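Local coordinates for protein class I phosphodiesterase PDEB1 (Leishmania major, PDB 2R8Q) that belongs to the class I phosphodiesterase family and carries an all-helical catalytic domain that binds a zinc and a magnesium ion beside a ligand pocket, at residues R92-R95 / N101-H104; D141-G146 / C177-E182; I17-E22 / L83-L88. One frame throughout, in Å; residues are numbered along the deposited sequence.

Interaction 1 (R92-R95 / N101-H104). With ZN (zinc ion), chain C.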
loop_
_atom_site.group_PDB
_atom_site.type_symbol
_atom_site.label_atom_id
_atom_site.label_comp_id
_atom_site.label_asym_id
_atom_site.label_seq_id
_atom_site.Cartn_x
_atom_site.Cartn_y
_atom_site.Cartn_z
ATOM N N ARG A 92 6.718 16.849 2.545
ATOM C CA ARG A 92 6.082 16.494 3.811
ATOM C C ARG A 92 6.198 15.017 4.152
ATOM O O ARG A 92 6.130 14.637 5.321
ATOM C CB ARG A 92 4.591 16.834 3.776
ATOM C CG ARG A 92 4.244 18.296 3.834
ATOM C CD ARG A 92 2.734 18.450 3.745
ATOM N NE ARG A 92 2.303 19.829 3.940
ATOM C CZ ARG A 92 1.034 20.224 3.908
ATOM N NH1 ARG A 92 0.070 19.341 3.684
ATOM N NH2 ARG A 92 0.729 21.498 4.105
ATOM N N ARG A 93 6.363 14.184 3.131
ATOM C CA ARG A 93 6.423 12.750 3.348
ATOM C C ARG A 93 7.812 12.135 3.469
ATOM O O ARG A 93 7.951 10.912 3.542
ATOM C CB ARG A 93 5.587 12.050 2.274
ATOM C CG ARG A 93 4.094 12.364 2.441
ATOM C CD ARG A 93 3.255 11.841 1.291
ATOM N NE ARG A 93 1.820 12.022 1.519
ATOM C CZ ARG A 93 1.187 13.194 1.544
ATOM N NH1 ARG A 93 1.849 14.331 1.359
ATOM N NH2 ARG A 93 -0.125 13.226 1.745
ATOM N N TYR A 94 8.841 12.979 3.493
ATOM C CA TYR A 94 10.195 12.484 3.682
ATOM C C TYR A 94 10.555 12.706 5.143
ATOM O O TYR A 94 10.253 13.756 5.725
ATOM C CB TYR A 94 11.196 13.193 2.758
ATOM C CG TYR A 94 11.099 12.684 1.342
ATOM C CD1 TYR A 94 10.321 13.347 0.390
ATOM C CD2 TYR A 94 11.684 11.468 0.981
ATOM C CE1 TYR A 94 10.122 12.806 -0.884
ATOM C CE2 TYR A 94 11.486 10.920 -0.284
ATOM C CZ TYR A 94 10.703 11.588 -1.209
ATOM O OH TYR A 94 10.458 11.018 -2.440
ATOM N N ARG A 95 11.183 11.697 5.732
ATOM C CA ARG A 95 11.567 11.737 7.133
ATOM C C ARG A 95 12.953 12.321 7.353
ATOM O O ARG A 95 13.740 12.481 6.419
ATOM C CB ARG A 95 11.504 10.326 7.720
ATOM C CG ARG A 95 10.152 9.642 7.556
ATOM C CD ARG A 95 10.118 8.321 8.310
ATOM N NE ARG A 95 8.813 7.665 8.231
ATOM C CZ ARG A 95 8.484 6.576 8.921
ATOM N NH1 ARG A 95 9.364 6.021 9.743
ATOM N NH2 ARG A 95 7.276 6.043 8.789
ATOM N N ASN A 101 16.284 11.374 2.711
ATOM C CA ASN A 101 15.464 12.520 3.070
ATOM C C ASN A 101 15.135 13.300 1.796
ATOM O O ASN A 101 15.510 12.896 0.695
ATOM C CB ASN A 101 16.215 13.397 4.075
ATOM C CG ASN A 101 17.616 13.738 3.611
ATOM O OD1 ASN A 101 17.802 14.249 2.510
ATOM N ND2 ASN A 101 18.610 13.460 4.452
ATOM N N PHE A 102 14.435 14.422 1.943
ATOM C CA PHE A 102 14.038 15.221 0.791
ATOM C C PHE A 102 15.211 15.626 -0.108
ATOM O O PHE A 102 15.068 15.683 -1.326
ATOM C CB PHE A 102 13.274 16.462 1.273
ATOM C CG PHE A 102 12.692 17.303 0.166
ATOM C CD1 PHE A 102 11.782 16.762 -0.743
ATOM C CD2 PHE A 102 13.027 18.651 0.059
ATOM C CE1 PHE A 102 11.211 17.552 -1.741
ATOM C CE2 PHE A 102 12.464 19.453 -0.937
ATOM C CZ PHE A 102 11.554 18.906 -1.837
ATOM N N TYR A 103 16.373 15.900 0.475
ATOM C CA TYR A 103 17.522 16.304 -0.334
ATOM C C TYR A 103 17.963 15.244 -1.335
ATOM O O TYR A 103 18.455 15.576 -2.413
ATOM C CB TYR A 103 18.691 16.695 0.567
ATOM C CG TYR A 103 18.334 17.791 1.542
ATOM C CD1 TYR A 103 18.369 17.562 2.917
ATOM C CD2 TYR A 103 17.941 19.053 1.091
ATOM C CE1 TYR A 103 18.026 18.563 3.822
ATOM C CE2 TYR A 103 17.591 20.060 1.991
ATOM C CZ TYR A 103 17.636 19.809 3.352
ATOM O OH TYR A 103 17.293 20.791 4.257
ATOM N N HIS A 104 17.798 13.972 -0.985
ATOM C CA HIS A 104 18.175 12.904 -1.905
ATOM C C HIS A 104 17.305 12.925 -3.157
ATOM O O HIS A 104 17.814 12.764 -4.264
ATOM C CB HIS A 104 18.045 11.528 -1.235
ATOM C CG HIS A 104 18.045 10.379 -2.201
ATOM N ND1 HIS A 104 19.139 10.055 -2.979
ATOM C CD2 HIS A 104 17.093 9.462 -2.494
ATOM C CE1 HIS A 104 18.861 8.984 -3.703
ATOM N NE2 HIS A 104 17.626 8.605 -3.427
HETATM ZN ZN ZN C . 16.578 6.768 -4.025
HETATM O O HOH W 1 13.424 15.001 4.709
HETATM O O HOH W 2 16.006 4.714 -4.352
HETATM O O HOH W 3 18.133 5.582 -2.833
#
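Tyr94 sets the start of its side chain against the first turn of helix 102-118: its CB lies 3.6 Å from Phe102 N, and its ring meets the Asn101-Phe102 peptide obliquely, with Tyr94 CD2 4.0 Å from Asn101 C. With CG set anti to the carbonyl carbon (chi1 -76°), the ring is turned beside this peptide and within reach of Phe102, where Tyr94 CD1 meets Phe102 CD1 at 3.9 Å, near the plane of the phenylalanine and at its edge. The two side chains cross at about a right angle. Beyond the contact, the Tyr94 hydroxyl is hydrogen-bonded to Leu138 O. A water links the backbones, giving a hydrogen to Arg95 O and accepting one from Phe102 N at 3.0 Å, so an amide of the first helical turn is satisfied by solvent. Asn101 is the N-cap: its OD1 accepts a weak, bent bond from Tyr103 N (3.0 Å, 123°), while its ND2 is tied to Val97 O. Asn101 CB also rests 3.5 Å from Arg95 O. Within the first turn of the capped helix, His104 NE2 binds zinc at 2.2 Å, alongside His140, Asp141 and Asp254, the two-histidine, two-aspartate zinc site of the HD-clan phosphodiesterase fold.

Interaction 2 (D141-G146 / C177-E182). With MG (magnesium ion), chain D; ZN (zinc ion), chain C.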
loop_
_atom_site.group_PDB
_atom_site.type_symbol
_atom_site.label_atom_id
_atom_site.label_comp_id
_atom_site.label_asym_id
_atom_site.label_seq_id
_atom_site.Cartn_x
_atom_site.Cartn_y
_atom_site.Cartn_z
ATOM N N ASP A 141 11.141 7.786 -3.285
ATOM C CA ASP A 141 11.540 7.272 -1.971
ATOM C C ASP A 141 10.609 7.739 -0.845
ATOM O O ASP A 141 10.976 7.688 0.329
ATOM C CB ASP A 141 12.976 7.695 -1.624
ATOM C CG ASP A 141 14.009 6.716 -2.125
ATOM O OD1 ASP A 141 13.729 5.501 -2.084
ATOM O OD2 ASP A 141 15.104 7.157 -2.539
ATOM N N LEU A 142 9.403 8.172 -1.198
ATOM C CA LEU A 142 8.454 8.675 -0.198
ATOM C C LEU A 142 8.322 7.855 1.086
ATOM O O LEU A 142 8.087 6.654 1.049
ATOM C CB LEU A 142 7.065 8.833 -0.825
ATOM C CG LEU A 142 6.873 9.940 -1.868
ATOM C CD1 LEU A 142 5.576 9.704 -2.637
ATOM C CD2 LEU A 142 6.850 11.301 -1.186
ATOM N N ASP A 143 8.467 8.538 2.217
ATOM C CA ASP A 143 8.328 7.936 3.543
ATOM C C ASP A 143 9.339 6.837 3.869
ATOM O O ASP A 143 9.053 5.921 4.644
ATOM C CB ASP A 143 6.889 7.428 3.715
ATOM C CG ASP A 143 6.556 7.057 5.152
ATOM O OD1 ASP A 143 6.905 7.826 6.073
ATOM O OD2 ASP A 143 5.922 5.997 5.357
ATOM N N HIS A 144 10.521 6.927 3.268
ATOM C CA HIS A 144 11.584 5.964 3.547
ATOM C C HIS A 144 11.894 6.140 5.037
ATOM O O HIS A 144 11.927 7.266 5.542
ATOM C CB HIS A 144 12.814 6.291 2.694
ATOM C CG HIS A 144 13.793 5.165 2.577
ATOM N ND1 HIS A 144 14.547 4.716 3.640
ATOM C CD2 HIS A 144 14.152 4.405 1.515
ATOM C CE1 HIS A 144 15.329 3.730 3.238
ATOM N NE2 HIS A 144 15.110 3.522 1.952
ATOM N N MET A 145 12.115 5.029 5.734
ATOM C CA MET A 145 12.376 5.064 7.167
ATOM C C MET A 145 13.846 4.915 7.549
ATOM O O MET A 145 14.176 4.824 8.729
ATOM C CB MET A 145 11.537 3.975 7.847
ATOM C CG MET A 145 10.039 4.131 7.595
ATOM S SD MET A 145 9.042 2.644 7.887
ATOM C CE MET A 145 8.340 2.377 6.254
ATOM N N GLY A 146 14.732 4.894 6.559
ATOM C CA GLY A 146 16.145 4.765 6.864
ATOM C C GLY A 146 16.660 3.338 6.960
ATOM O O GLY A 146 17.800 3.119 7.378
ATOM N N CYS A 177 5.175 3.985 -4.220
ATOM C CA CYS A 177 4.180 4.131 -5.281
ATOM C C CYS A 177 2.812 4.446 -4.687
ATOM O O CYS A 177 2.088 5.299 -5.196
ATOM C CB CYS A 177 4.077 2.848 -6.108
ATOM S SG CYS A 177 5.470 2.553 -7.219
ATOM N N SER A 178 2.463 3.751 -3.611
ATOM C CA SER A 178 1.175 3.963 -2.957
ATOM C C SER A 178 1.022 5.401 -2.478
ATOM O O SER A 178 -0.054 5.997 -2.602
ATOM C CB SER A 178 1.020 3.001 -1.777
ATOM O OG SER A 178 1.053 1.656 -2.219
ATOM N N LEU A 179 2.094 5.963 -1.928
ATOM C CA LEU A 179 2.035 7.339 -1.455
ATOM C C LEU A 179 2.029 8.328 -2.616
ATOM O O LEU A 179 1.440 9.405 -2.518
ATOM C CB LEU A 179 3.201 7.634 -0.510
ATOM C CG LEU A 179 3.078 6.936 0.847
ATOM C CD1 LEU A 179 4.299 7.237 1.689
ATOM C CD2 LEU A 179 1.819 7.413 1.558
ATOM N N ALA A 180 2.681 7.969 -3.717
ATOM C CA ALA A 180 2.697 8.843 -4.884
ATOM C C ALA A 180 1.260 8.980 -5.379
ATOM O O ALA A 180 0.802 10.075 -5.696
ATOM C CB ALA A 180 3.575 8.250 -5.978
ATOM N N ILE A 181 0.555 7.855 -5.430
ATOM C CA ILE A 181 -0.834 7.831 -5.872
ATOM C C ILE A 181 -1.698 8.691 -4.953
ATOM O O ILE A 181 -2.572 9.425 -5.418
ATOM C CB ILE A 181 -1.369 6.372 -5.907
ATOM C CG1 ILE A 181 -0.695 5.623 -7.061
ATOM C CG2 ILE A 181 -2.900 6.363 -6.064
ATOM C CD1 ILE A 181 -0.951 4.119 -7.077
ATOM N N GLU A 182 -1.442 8.602 -3.654
ATOM C CA GLU A 182 -2.185 9.384 -2.668
ATOM C C GLU A 182 -2.018 10.881 -2.927
ATOM O O GLU A 182 -2.995 11.632 -2.975
ATOM C CB GLU A 182 -1.687 9.040 -1.263
ATOM C CG GLU A 182 -2.272 9.898 -0.160
ATOM C CD GLU A 182 -1.654 9.591 1.188
ATOM O OE1 GLU A 182 -1.780 8.436 1.649
ATOM O OE2 GLU A 182 -1.039 10.504 1.783
HETATM MG MG MG D . 14.642 3.736 -2.947
HETATM ZN ZN ZN C . 16.578 6.768 -4.025
HETATM O O HOH W 2 16.006 4.714 -4.352
HETATM O O HOH W 3 18.133 5.582 -2.833
HETATM O O HOH W 4 13.395 2.599 -1.510
HETATM O O HOH W 5 15.124 1.802 -3.864
HETATM O O HOH W 6 16.313 3.498 -1.510
#
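The loop 141-146 passes the side of helix 171-184, with backbones nearest at Leu142 and Leu179, whose CA atoms are 6.7 Å apart. A type II beta turn from Asp141 to His144 puts Leu142 and Asp143 at its two central positions, and both have their CB turned toward the helix. Leu142 makes its closest approaches with one methyl: its CD1 lies 3.8 Å from Leu179 CB and reaches Ala180 N at 3.5 Å, so it rests on the helix backbone as well as on side chains. Leu179 answers with its own CD1, which abuts Asp143 CB at 3.3 Å, a tight approach made beside the aspartate's aliphatic carbon. The Asp143 carboxylate is engaged by His175 through OD2, with Arg95 as a second partner. Farther along the loop, Gly146 N donates to His144 ND1 in the plane of the ring (2.9 Å, 156°), which, with the stacking of His100 on the ring, probably helps hold the imidazole's rotation. The turn's first residue, Asp141, bridges the metals, with OD1 on magnesium at 2.2 Å and OD2 on zinc at 2.1 Å. Leu142 also touches Tyr94 and Ile183, and Leu142 O accepts from His176. Elsewhere on helix 171-184, Cys177 packs on helix 197-212 and on Leu162 of the second subunit.

Interaction 3 (I17-E22 / L83-L88)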
loop_
_atom_site.group_PDB
_atom_site.type_symbol
_atom_site.label_atom_id
_atom_site.label_comp_id
_atom_site.label_asym_id
_atom_site.label_seq_id
_atom_site.Cartn_x
_atom_site.Cartn_y
_atom_site.Cartn_z
ATOM N N ILE A 17 -4.542 17.142 3.820
ATOM C CA ILE A 17 -4.002 18.329 4.470
ATOM C C ILE A 17 -3.492 19.276 3.389
ATOM O O ILE A 17 -2.458 19.033 2.770
ATOM C CB ILE A 17 -2.848 17.966 5.421
ATOM C CG1 ILE A 17 -3.327 16.925 6.437
ATOM C CG2 ILE A 17 -2.353 19.213 6.134
ATOM C CD1 ILE A 17 -2.247 16.439 7.379
ATOM N N ALA A 18 -4.227 20.359 3.169
ATOM C CA ALA A 18 -3.867 21.328 2.148
ATOM C C ALA A 18 -2.578 22.084 2.443
ATOM O O ALA A 18 -2.177 22.237 3.600
ATOM C CB ALA A 18 -5.010 22.320 1.953
ATOM N N VAL A 19 -1.930 22.537 1.375
ATOM C CA VAL A 19 -0.709 23.323 1.480
ATOM C C VAL A 19 -1.185 24.760 1.661
ATOM O O VAL A 19 -2.047 25.230 0.917
ATOM C CB VAL A 19 0.135 23.221 0.195
ATOM C CG1 VAL A 19 1.315 24.179 0.261
ATOM C CG2 VAL A 19 0.624 21.793 0.016
ATOM N N THR A 20 -0.637 25.451 2.652
ATOM C CA THR A 20 -1.045 26.825 2.923
ATOM C C THR A 20 -0.296 27.833 2.068
ATOM O O THR A 20 0.771 27.543 1.534
ATOM C CB THR A 20 -0.810 27.194 4.395
ATOM O OG1 THR A 20 0.596 27.168 4.672
ATOM C CG2 THR A 20 -1.526 26.209 5.312
ATOM N N PRO A 21 -0.864 29.039 1.913
ATOM C CA PRO A 21 -0.208 30.072 1.114
ATOM C C PRO A 21 1.146 30.416 1.720
ATOM O O PRO A 21 2.113 30.666 1.002
ATOM C CB PRO A 21 -1.184 31.242 1.199
ATOM C CG PRO A 21 -2.507 30.557 1.291
ATOM C CD PRO A 21 -2.231 29.449 2.281
ATOM N N GLU A 22 1.200 30.431 3.050
ATOM C CA GLU A 22 2.433 30.741 3.759
ATOM C C GLU A 22 3.537 29.754 3.390
ATOM O O GLU A 22 4.686 30.145 3.197
ATOM C CB GLU A 22 2.201 30.714 5.274
ATOM C CG GLU A 22 1.388 31.887 5.816
ATOM C CD GLU A 22 -0.109 31.748 5.595
ATOM O OE1 GLU A 22 -0.850 32.664 6.017
ATOM O OE2 GLU A 22 -0.555 30.737 5.010
ATOM N N LEU A 83 2.206 22.529 -9.366
ATOM C CA LEU A 83 3.570 22.009 -9.284
ATOM C C LEU A 83 4.175 22.270 -7.905
ATOM O O LEU A 83 4.771 21.375 -7.304
ATOM C CB LEU A 83 4.456 22.649 -10.355
ATOM C CG LEU A 83 5.942 22.278 -10.316
ATOM C CD1 LEU A 83 6.101 20.772 -10.513
ATOM C CD2 LEU A 83 6.691 23.034 -11.393
ATOM N N LEU A 84 4.031 23.494 -7.403
ATOM C CA LEU A 84 4.592 23.824 -6.096
ATOM C C LEU A 84 3.923 23.004 -4.991
ATOM O O LEU A 84 4.601 22.494 -4.094
ATOM C CB LEU A 84 4.460 25.330 -5.816
ATOM C CG LEU A 84 5.134 25.846 -4.537
ATOM C CD1 LEU A 84 6.604 25.409 -4.490
ATOM C CD2 LEU A 84 5.032 27.370 -4.488
ATOM N N ASN A 85 2.599 22.868 -5.049
ATOM C CA ASN A 85 1.898 22.077 -4.041
ATOM C C ASN A 85 2.406 20.640 -4.075
ATOM O O ASN A 85 2.602 20.020 -3.031
ATOM C CB ASN A 85 0.386 22.069 -4.280
ATOM C CG ASN A 85 -0.283 23.366 -3.863
ATOM O OD1 ASN A 85 0.239 24.114 -3.031
ATOM N ND2 ASN A 85 -1.460 23.629 -4.428
ATOM N N PHE A 86 2.607 20.110 -5.279
ATOM C CA PHE A 86 3.100 18.738 -5.430
ATOM C C PHE A 86 4.466 18.595 -4.758
ATOM O O PHE A 86 4.695 17.669 -3.980
ATOM C CB PHE A 86 3.206 18.378 -6.915
ATOM C CG PHE A 86 3.864 17.050 -7.176
ATOM C CD1 PHE A 86 3.174 15.860 -6.947
ATOM C CD2 PHE A 86 5.168 16.992 -7.651
ATOM C CE1 PHE A 86 3.780 14.631 -7.190
ATOM C CE2 PHE A 86 5.786 15.766 -7.899
ATOM C CZ PHE A 86 5.089 14.588 -7.668
ATOM N N ILE A 87 5.372 19.521 -5.049
ATOM C CA ILE A 87 6.704 19.482 -4.455
ATOM C C ILE A 87 6.603 19.504 -2.927
ATOM O O ILE A 87 7.275 18.735 -2.241
ATOM C CB ILE A 87 7.549 20.677 -4.942
ATOM C CG1 ILE A 87 7.800 20.544 -6.445
ATOM C CG2 ILE A 87 8.867 20.743 -4.174
ATOM C CD1 ILE A 87 8.403 21.784 -7.084
ATOM N N LEU A 88 5.742 20.365 -2.392
ATOM C CA LEU A 88 5.590 20.464 -0.942
ATOM C C LEU A 88 4.892 19.259 -0.322
ATOM O O LEU A 88 5.173 18.905 0.821
ATOM C CB LEU A 88 4.847 21.752 -0.574
ATOM C CG LEU A 88 5.629 23.034 -0.878
ATOM C CD1 LEU A 88 4.751 24.246 -0.620
ATOM C CD2 LEU A 88 6.885 23.083 -0.009
#
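This is a small, largely buried side-chain contact in which the extended lead-in to helix 21-28 is pinned against helix 80-92, about 21 Å from the centre of the chain to that of the contact. One residue, Val19, carries it from the N-terminal side; its CA is 6.2 Å from the CA of Asn85. Two residues receive it, Asn85 and Leu88, which lie about one turn apart on the helix, so the valine sits against their shared flank. Both valine methyls border Asn85. CG1, anti to the backbone nitrogen (chi1 173°), also reaches Leu88: Val19 CG1 comes within 3.5 Å of Leu88 CD1, the two side chains crossing at about a right angle. On the other branch, Val19 CG2 lies 3.8 Å from Asn85 OD1. Between the branches, Val19 CB stands 3.3 Å from Asn85 OD1, and the same oxygen is 3.5 Å from Val19 CG1; these are van der Waals approaches of an aliphatic group to an amide oxygen. The polar end of Asn85 has its partners outside the two segments: OD1 accepts from Arg24 NH1, and ND2 donates to Ala188 O. Bonds at both ends of the amide would limit its rotation.

Thr20, next in the chain, is the N-cap of helix 21-28, its hydroxyl capping a backbone amide farther along, and Glu23 OE2 accepting from Thr20 N. Helix 80-92 has other neighbours around it: Leu84 and Leu88 touch Val27 of helix 21-28, Leu83, Leu84 and Ile87 pack on Tyr64 of helix 55-68, and Phe86 sinks against Val135, Leu138 and Val139 of helix 127-139. The N-terminal segment thus joins a helical bundle along one side of its helix 80-92.

Interactions 1 and 2 meet at the metal centre: His104 of the first and Asp141 of the second bind the same zinc, and two waters on that ion belong to both. Their centres are about 10 Å apart, and two salt bridges tie them further, Arg93 NH2 to Glu182 OE2 and Arg95 NE to Asp143 OD1, each 2.9 Å. Interaction 3 is more remote, about 15 Å from interaction 1 and about 17 Å from interaction 2 between centres. Arg92 joins it to interaction 1, with Arg92 NH1 2.7 Å from Ile17 O in a probable hydrogen bond. The 3-isobutyl-1-methylxanthine lies about 11 Å from the Asn101 side chain.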